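Local coordinates for GTP-binding protein (Thermus thermophilus, PDB 2DBY) that binds GDP and, as a YchF/OLA1-type P-loop protein, probably hydrolyses ATP and associates with the large ribosomal subunit, at residues R145-L150 / P162-A167. Residues are numbered along the deposited sequence; the frame is centred on the assembly and turned at random.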
loop_
_atom_site.group_PDB
_atom_site.type_symbol
_atom_site.label_atom_id
_atom_site.label_comp_id
_atom_site.label_asym_id
_atom_site.label_seq_id
_atom_site.Cartn_x
_atom_site.Cartn_y
_atom_site.Cartn_z
ATOM N N ARG A 145 -0.076 2.315 28.838
ATOM C CA ARG A 145 1.151 1.629 29.232
ATOM C C ARG A 145 2.389 2.449 28.883
ATOM O O ARG A 145 3.312 2.550 29.689
ATOM C CB ARG A 145 1.245 0.258 28.561
ATOM C CG ARG A 145 0.278 -0.766 29.095
ATOM C CD ARG A 145 0.580 -2.143 28.490
ATOM N NE ARG A 145 0.160 -2.271 27.095
ATOM C CZ ARG A 145 -1.073 -2.604 26.712
ATOM N NH1 ARG A 145 -2.018 -2.845 27.617
ATOM N NH2 ARG A 145 -1.361 -2.713 25.426
ATOM N N ARG A 146 2.423 3.049 27.692
ATOM C CA ARG A 146 3.590 3.845 27.314
ATOM C C ARG A 146 3.726 5.124 28.140
ATOM O O ARG A 146 4.836 5.519 28.485
ATOM C CB ARG A 146 3.538 4.210 25.812
ATOM C CG ARG A 146 3.605 3.012 24.868
ATOM C CD ARG A 146 4.744 2.074 25.246
ATOM N NE ARG A 146 6.045 2.689 24.990
ATOM C CZ ARG A 146 7.173 2.311 25.576
ATOM N NH1 ARG A 146 7.164 1.322 26.467
ATOM N NH2 ARG A 146 8.314 2.905 25.247
ATOM N N LEU A 147 2.612 5.774 28.468
ATOM C CA LEU A 147 2.692 7.008 29.258
ATOM C C LEU A 147 3.369 6.730 30.593
ATOM O O LEU A 147 4.199 7.513 31.058
ATOM C CB LEU A 147 1.296 7.606 29.486
ATOM C CG LEU A 147 0.668 8.344 28.288
ATOM C CD1 LEU A 147 -0.789 8.623 28.553
ATOM C CD2 LEU A 147 1.426 9.669 28.045
ATOM N N GLU A 148 3.025 5.602 31.199
ATOM C CA GLU A 148 3.622 5.238 32.485
ATOM C C GLU A 148 5.111 4.970 32.339
ATOM O O GLU A 148 5.908 5.481 33.117
ATOM C CB GLU A 148 2.932 3.999 33.072
ATOM C CG GLU A 148 1.421 4.157 33.232
ATOM C CD GLU A 148 0.885 3.615 34.553
ATOM O OE1 GLU A 148 -0.358 3.545 34.704
ATOM O OE2 GLU A 148 1.700 3.269 35.438
ATOM N N ARG A 149 5.478 4.162 31.345
ATOM C CA ARG A 149 6.869 3.820 31.089
ATOM C C ARG A 149 7.705 5.019 30.662
ATOM O O ARG A 149 8.798 5.224 31.190
ATOM C CB ARG A 149 6.968 2.740 30.003
ATOM C CG ARG A 149 6.753 1.316 30.497
ATOM C CD ARG A 149 8.099 0.612 30.638
ATOM N NE ARG A 149 9.001 1.361 31.508
ATOM C CZ ARG A 149 10.317 1.182 31.569
ATOM N NH1 ARG A 149 10.907 0.273 30.804
ATOM N NH2 ARG A 149 11.045 1.920 32.395
ATOM N N LEU A 150 7.204 5.811 29.714
ATOM C CA LEU A 150 7.944 6.985 29.233
ATOM C C LEU A 150 8.158 8.052 30.299
ATOM O O LEU A 150 9.202 8.723 30.314
ATOM C CB LEU A 150 7.222 7.606 28.020
ATOM C CG LEU A 150 7.355 6.783 26.730
ATOM C CD1 LEU A 150 6.383 7.320 25.666
ATOM C CD2 LEU A 150 8.787 6.871 26.206
ATOM N N PRO A 162 10.471 13.878 24.396
ATOM C CA PRO A 162 9.591 14.183 23.261
ATOM C C PRO A 162 8.555 13.079 22.999
ATOM O O PRO A 162 7.415 13.363 22.604
ATOM C CB PRO A 162 10.563 14.361 22.097
ATOM C CG PRO A 162 11.814 14.873 22.784
ATOM C CD PRO A 162 11.892 14.050 24.033
ATOM N N LEU A 163 8.934 11.816 23.180
ATOM C CA LEU A 163 7.965 10.748 22.951
ATOM C C LEU A 163 6.849 10.826 23.995
ATOM O O LEU A 163 5.672 10.598 23.697
ATOM C CB LEU A 163 8.648 9.375 23.019
ATOM C CG LEU A 163 9.442 8.999 21.759
ATOM C CD1 LEU A 163 10.731 9.821 21.675
ATOM C CD2 LEU A 163 9.755 7.511 21.820
ATOM N N LEU A 164 7.208 11.147 25.232
ATOM C CA LEU A 164 6.198 11.260 26.281
ATOM C C LEU A 164 5.199 12.376 25.929
ATOM O O LEU A 164 3.987 12.199 26.084
ATOM C CB LEU A 164 6.864 11.579 27.641
ATOM C CG LEU A 164 5.909 11.879 28.796
ATOM C CD1 LEU A 164 5.075 10.628 29.151
ATOM C CD2 LEU A 164 6.727 12.338 30.009
ATOM N N GLU A 165 5.703 13.528 25.475
ATOM C CA GLU A 165 4.809 14.646 25.158
ATOM C C GLU A 165 3.920 14.342 23.950
ATOM O O GLU A 165 2.744 14.735 23.903
ATOM C CB GLU A 165 5.614 15.920 24.955
ATOM C CG GLU A 165 6.457 16.280 26.214
ATOM C CD GLU A 165 5.650 16.182 27.501
ATOM O OE1 GLU A 165 5.720 15.127 28.180
ATOM O OE2 GLU A 165 4.918 17.145 27.833
ATOM N N ALA A 166 4.467 13.604 22.991
ATOM C CA ALA A 166 3.667 13.201 21.827
ATOM C C ALA A 166 2.552 12.263 22.312
ATOM O O ALA A 166 1.391 12.365 21.898
ATOM C CB ALA A 166 4.557 12.483 20.817
ATOM N N ALA A 167 2.921 11.320 23.172
ATOM C CA ALA A 167 1.948 10.370 23.714
ATOM C C ALA A 167 0.825 11.104 24.475
ATOM O O ALA A 167 -0.348 10.723 24.373
ATOM C CB ALA A 167 2.658 9.355 24.636
#
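The helical hairpin that projects from the G domain of YchF/OLA1 proteins, a predicted coiled coil, illustrates how antiparallel helices can pack through leucine and alanine side chains. Segments 145-150 and 162-167 run at 148° to each other, their axes 9.4 Å apart at closest approach, and no hydrogen bond passes between these two segments. Leu150 points at the partner helix and lodges among Leu163, Leu164 and Ala167. With its CG anti to its own carbonyl carbon (chi1 -73°) and chi2 extended, Leu150 sets CD1 4.0 Å from Leu163 CB and beside the Leu163 carbonyl group; the two side chains cross at about a right angle. Leu164 is turned the other way, with CG anti to the backbone N (chi1 173°), and reaches across so that its CD1 lies 3.9 Å from Leu150 CB. Leu164 CD1 also rests 3.8 Å from Leu147 O, touching backbone as well as side chain. One turn before Leu150, Leu147 sends CD2 to 3.6 Å from Ala167 CB, and the short alanine side chain lets the leucine methyl come near the backbone, with Leu147 CD2 3.9 Å from Ala167 C. All five touching residues are buried. Leu147 carries the seam between helices 124-156 and 161-175 on to Glu168 and Tyr171 of the latter. Along the border, Arg146 forms a salt bridge with Glu195 of helix 187-195, which also touches Leu163 and Ala167; a third helix is thus packed against one flank of the hairpin, well away from the nucleotide.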